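Local coordinates for protein D-aminoacid aminotransferase-like PLP-dependent enzyme (Haemophilus somnus, PDB 3CEB) that is a putative 4-amino-4-deoxychorismate lyase, a pyridoxal-phosphate-dependent enzyme with the D-amino acid aminotransferase-like fold, at residues A[3-8]-A[72-77]. Sequence-based numbering, arbitrary orientation.
Sequences WQFPLF and HHDYVL. With SO4 (sulfate ion), chain B.
Phe5 meets Asp74 and Val76 with the far end of its ring. Ring atom CE2 of Phe5 lies 3.8 Å from CG2 of Val76, the two side chains crossing at about a right angle. On the other flank of the ring, CE1 of Phe5 comes within 3.9 Å of the backbone O of Asp74. That oxygen sits at the ring edge, near its plane. The CB of Asp74 is 4.2 Å from the same CE1. No hydrogen bond joins the two segments, so this part of the contact rests on the aromatic ring. Phe5 CG is anti to the carbonyl carbon (chi1 -59°), which sends the ring across toward residues 74-76. CG of Gln4 lies 3.5 Å above one face of the Phe5 ring, offset toward its rim.

The segments hold the first residues of strands 7-14 and 75-82 of the antiparallel sheet in this class IV aminotransferase chain, and the loop residues before them. Strand 63-70 runs between them. The Phe5 ring packs at the end of that middle strand, on Asp69 and on Asn71 just after it.

Asn71 ties the two loops together. Its ND2 binds Gln4 O, and its OD1 accepts hydrogen bonds from the backbone N of both His73 and Asp74. OD1 of Asp74 takes a weak bond from Tyr75 N (2.9 Å). Further along, a sulfate, probably from the crystallisation liquor, accepts a hydrogen bond at O1 from His72 N (3.1 Å). ND1 of His72 also points to O1, but its modelled distance is too short to be relied on. Tyr36 OH is another partner of this ion.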
ATOM      1  N   TRP A   3       5.451 -18.552  -6.147  1.00 39.95           N
ATOM      2  CA  TRP A   3       4.376 -18.990  -6.986  1.00 37.54           C
ATOM      3  C   TRP A   3       3.131 -19.351  -6.242  1.00 36.82           C
ATOM      4  O   TRP A   3       2.056 -19.151  -6.721  1.00 36.43           O
ATOM      5  CB  TRP A   3       4.759 -20.177  -7.805  1.00 37.06           C
ATOM      6  CG  TRP A   3       5.686 -19.937  -8.868  1.00 32.50           C
ATOM      7  CD1 TRP A   3       5.656 -18.960  -9.763  1.00 28.81           C
ATOM      8  CD2 TRP A   3       6.797 -20.735  -9.176  1.00 27.55           C
ATOM      9  NE1 TRP A   3       6.686 -19.073 -10.609  1.00 25.96           N
ATOM     10  CE2 TRP A   3       7.407 -20.175 -10.272  1.00 25.69           C
ATOM     11  CE3 TRP A   3       7.329 -21.883  -8.628  1.00 26.31           C
ATOM     12  CZ2 TRP A   3       8.524 -20.715 -10.835  1.00 25.98           C
ATOM     13  CZ3 TRP A   3       8.426 -22.397  -9.174  1.00 28.58           C
ATOM     14  CH2 TRP A   3       9.017 -21.825 -10.270  1.00 27.36           C
ATOM     15  N   GLN A   4       3.265 -19.939  -5.085  1.00 36.24           N
ATOM     16  CA  GLN A   4       2.026 -20.448  -4.462  1.00 36.47           C
ATOM     17  C   GLN A   4       1.335 -19.492  -3.494  1.00 35.69           C
ATOM     18  O   GLN A   4       0.276 -19.815  -2.976  1.00 36.45           O
ATOM     19  CB  GLN A   4       2.259 -21.792  -3.786  1.00 36.88           C
ATOM     20  CG  GLN A   4       3.141 -21.743  -2.549  1.00 35.93           C
ATOM     21  CD  GLN A   4       3.702 -23.087  -2.367  1.00 36.67           C
ATOM     22  OE1 GLN A   4       4.223 -23.673  -3.344  1.00 36.56           O
ATOM     23  NE2 GLN A   4       3.577 -23.642  -1.153  1.00 35.92           N
ATOM     24  N   PHE A   5       1.940 -18.326  -3.285  1.00 33.74           N
ATOM     25  CA  PHE A   5       1.369 -17.292  -2.469  1.00 32.19           C
ATOM     26  C   PHE A   5       1.087 -16.086  -3.339  1.00 30.49           C
ATOM     27  O   PHE A   5       1.984 -15.315  -3.653  1.00 30.40           O
ATOM     28  CB  PHE A   5       2.362 -16.923  -1.400  1.00 33.08           C
ATOM     29  CG  PHE A   5       2.746 -18.071  -0.538  1.00 34.40           C
ATOM     30  CD1 PHE A   5       1.858 -18.568   0.403  1.00 35.27           C
ATOM     31  CD2 PHE A   5       3.985 -18.661  -0.662  1.00 35.01           C
ATOM     32  CE1 PHE A   5       2.200 -19.629   1.164  1.00 35.39           C
ATOM     33  CE2 PHE A   5       4.324 -19.731   0.108  1.00 33.88           C
ATOM     34  CZ  PHE A   5       3.446 -20.199   1.025  1.00 35.29           C
ATOM     35  N   PRO A   6      -0.163 -15.888  -3.713  1.00 28.62           N
ATOM     36  CA  PRO A   6      -0.474 -14.858  -4.692  1.00 28.07           C
ATOM     37  C   PRO A   6      -0.905 -13.518  -4.135  1.00 28.06           C
ATOM     38  O   PRO A   6      -1.186 -12.601  -4.884  1.00 28.22           O
ATOM     39  CB  PRO A   6      -1.634 -15.474  -5.428  1.00 28.37           C
ATOM     40  CG  PRO A   6      -2.356 -16.201  -4.329  1.00 27.95           C
ATOM     41  CD  PRO A   6      -1.306 -16.767  -3.443  1.00 27.85           C
ATOM     42  N   LEU A   7      -0.940 -13.410  -2.828  1.00 28.60           N
ATOM     43  CA  LEU A   7      -1.265 -12.156  -2.164  1.00 29.04           C
ATOM     44  C   LEU A   7      -0.257 -11.876  -1.026  1.00 29.96           C
ATOM     45  O   LEU A   7       0.406 -12.776  -0.524  1.00 29.58           O
ATOM     46  CB  LEU A   7      -2.671 -12.256  -1.554  1.00 28.72           C
ATOM     47  CG  LEU A   7      -3.856 -12.510  -2.477  1.00 27.52           C
ATOM     48  CD1 LEU A   7      -5.102 -12.948  -1.711  1.00 25.50           C
ATOM     49  CD2 LEU A   7      -4.125 -11.279  -3.274  1.00 25.01           C
ATOM     50  N   PHE A   8      -0.150 -10.620  -0.609  1.00 31.07           N
ATOM     51  CA  PHE A   8       0.669 -10.277   0.575  1.00 31.15           C
ATOM     52  C   PHE A   8       0.250  -9.000   1.310  1.00 31.74           C
ATOM     53  O   PHE A   8      -0.593  -8.232   0.834  1.00 31.89           O
ATOM     54  CB  PHE A   8       2.129 -10.177   0.199  1.00 30.61           C
ATOM     55  CG  PHE A   8       2.471  -9.002  -0.669  1.00 29.86           C
ATOM     56  CD1 PHE A   8       2.211  -9.022  -2.007  1.00 29.09           C
ATOM     57  CD2 PHE A   8       3.136  -7.892  -0.142  1.00 29.13           C
ATOM     58  CE1 PHE A   8       2.587  -7.946  -2.816  1.00 29.48           C
ATOM     59  CE2 PHE A   8       3.502  -6.822  -0.948  1.00 27.05           C
ATOM     60  CZ  PHE A   8       3.221  -6.843  -2.265  1.00 27.48           C
ATOM     61  N   HIS A  72      -4.670 -19.522   0.688  1.00 30.72           N
ATOM     62  CA  HIS A  72      -5.867 -19.882   1.513  1.00 30.11           C
ATOM     63  C   HIS A  72      -5.557 -20.678   2.770  1.00 29.81           C
ATOM     64  O   HIS A  72      -6.416 -20.807   3.628  1.00 29.65           O
ATOM     65  CB  HIS A  72      -6.957 -20.598   0.708  1.00 30.11           C
ATOM     66  CG  HIS A  72      -6.835 -22.094   0.676  1.00 28.39           C
ATOM     67  ND1 HIS A  72      -6.113 -22.756  -0.283  1.00 28.28           N
ATOM     68  CD2 HIS A  72      -7.426 -23.054   1.426  1.00 27.45           C
ATOM     69  CE1 HIS A  72      -6.230 -24.060  -0.095  1.00 28.82           C
ATOM     70  NE2 HIS A  72      -7.033 -24.269   0.928  1.00 25.67           N
ATOM     71  N   HIS A  73      -4.342 -21.189   2.928  1.00 29.75           N
ATOM     72  CA  HIS A  73      -4.106 -22.005   4.111  1.00 30.36           C
ATOM     73  C   HIS A  73      -2.727 -21.897   4.770  1.00 29.82           C
ATOM     74  O   HIS A  73      -2.466 -22.572   5.735  1.00 28.89           O
ATOM     75  CB  HIS A  73      -4.317 -23.461   3.744  1.00 30.68           C
ATOM     76  CG  HIS A  73      -3.185 -24.008   2.958  1.00 33.13           C
ATOM     77  ND1 HIS A  73      -2.234 -24.849   3.510  1.00 34.95           N
ATOM     78  CD2 HIS A  73      -2.796 -23.763   1.688  1.00 34.28           C
ATOM     79  CE1 HIS A  73      -1.330 -25.131   2.591  1.00 36.33           C
ATOM     80  NE2 HIS A  73      -1.640 -24.477   1.481  1.00 37.49           N
ATOM     81  N   ASP A  74      -1.844 -21.064   4.247  1.00 30.44           N
ATOM     82  CA  ASP A  74      -0.493 -20.952   4.797  1.00 30.13           C
ATOM     83  C   ASP A  74       0.027 -19.553   4.536  1.00 30.42           C
ATOM     84  O   ASP A  74      -0.579 -18.775   3.804  1.00 31.52           O
ATOM     85  CB  ASP A  74       0.396 -21.958   4.120  1.00 30.04           C
ATOM     86  CG  ASP A  74       1.693 -22.237   4.857  1.00 29.52           C
ATOM     87  OD1 ASP A  74       1.920 -21.857   6.024  1.00 30.14           O
ATOM     88  OD2 ASP A  74       2.504 -22.940   4.238  1.00 29.59           O
ATOM     89  N   TYR A  75       1.164 -19.242   5.126  1.00 30.17           N
ATOM     90  CA  TYR A  75       1.734 -17.910   5.013  1.00 30.49           C
ATOM     91  C   TYR A  75       3.241 -18.058   5.185  1.00 30.98           C
ATOM     92  O   TYR A  75       3.726 -19.097   5.628  1.00 32.19           O
ATOM     93  CB  TYR A  75       1.146 -16.958   6.069  1.00 29.59           C
ATOM     94  CG  TYR A  75       1.626 -17.270   7.462  1.00 29.49           C
ATOM     95  CD1 TYR A  75       2.820 -16.747   7.932  1.00 28.99           C
ATOM     96  CD2 TYR A  75       0.913 -18.144   8.289  1.00 29.86           C
ATOM     97  CE1 TYR A  75       3.301 -17.043   9.227  1.00 29.97           C
ATOM     98  CE2 TYR A  75       1.399 -18.495   9.571  1.00 31.72           C
ATOM     99  CZ  TYR A  75       2.594 -17.921  10.050  1.00 31.79           C
ATOM    100  OH  TYR A  75       3.069 -18.225  11.316  1.00 26.47           O
ATOM    101  N   VAL A  76       3.957 -17.036   4.773  1.00 31.13           N
ATOM    102  CA  VAL A  76       5.377 -16.904   5.007  1.00 31.77           C
ATOM    103  C   VAL A  76       5.606 -15.471   5.501  1.00 31.94           C
ATOM    104  O   VAL A  76       5.094 -14.468   4.937  1.00 31.81           O
ATOM    105  CB  VAL A  76       6.210 -17.182   3.721  1.00 32.53           C
ATOM    106  CG1 VAL A  76       7.650 -16.810   3.922  1.00 33.05           C
ATOM    107  CG2 VAL A  76       6.141 -18.665   3.329  1.00 32.79           C
ATOM    108  N   LEU A  77       6.344 -15.382   6.596  1.00 32.24           N
ATOM    109  CA  LEU A  77       6.750 -14.093   7.148  1.00 31.77           C
ATOM    110  C   LEU A  77       8.188 -13.927   6.841  1.00 31.99           C
ATOM    111  O   LEU A  77       8.947 -14.846   6.966  1.00 31.74           O
ATOM    112  CB  LEU A  77       6.595 -14.045   8.653  1.00 31.53           C
ATOM    113  CG  LEU A  77       7.247 -12.856   9.359  1.00 31.31           C
ATOM    114  CD1 LEU A  77       6.567 -11.503   9.029  1.00 31.47           C
ATOM    115  CD2 LEU A  77       7.189 -13.124  10.836  1.00 30.65           C
TER
HETATM  116  S   SO4 B 194      -4.057 -21.264  -3.104  1.00 27.40           S
HETATM  117  O1  SO4 B 194      -4.673 -21.342  -1.766  1.00 25.49           O
HETATM  118  O2  SO4 B 194      -4.994 -21.657  -4.124  1.00 25.65           O
HETATM  119  O3  SO4 B 194      -3.635 -19.934  -3.525  1.00 22.91           O
HETATM  120  O4  SO4 B 194      -2.907 -22.145  -3.046  1.00 27.50           O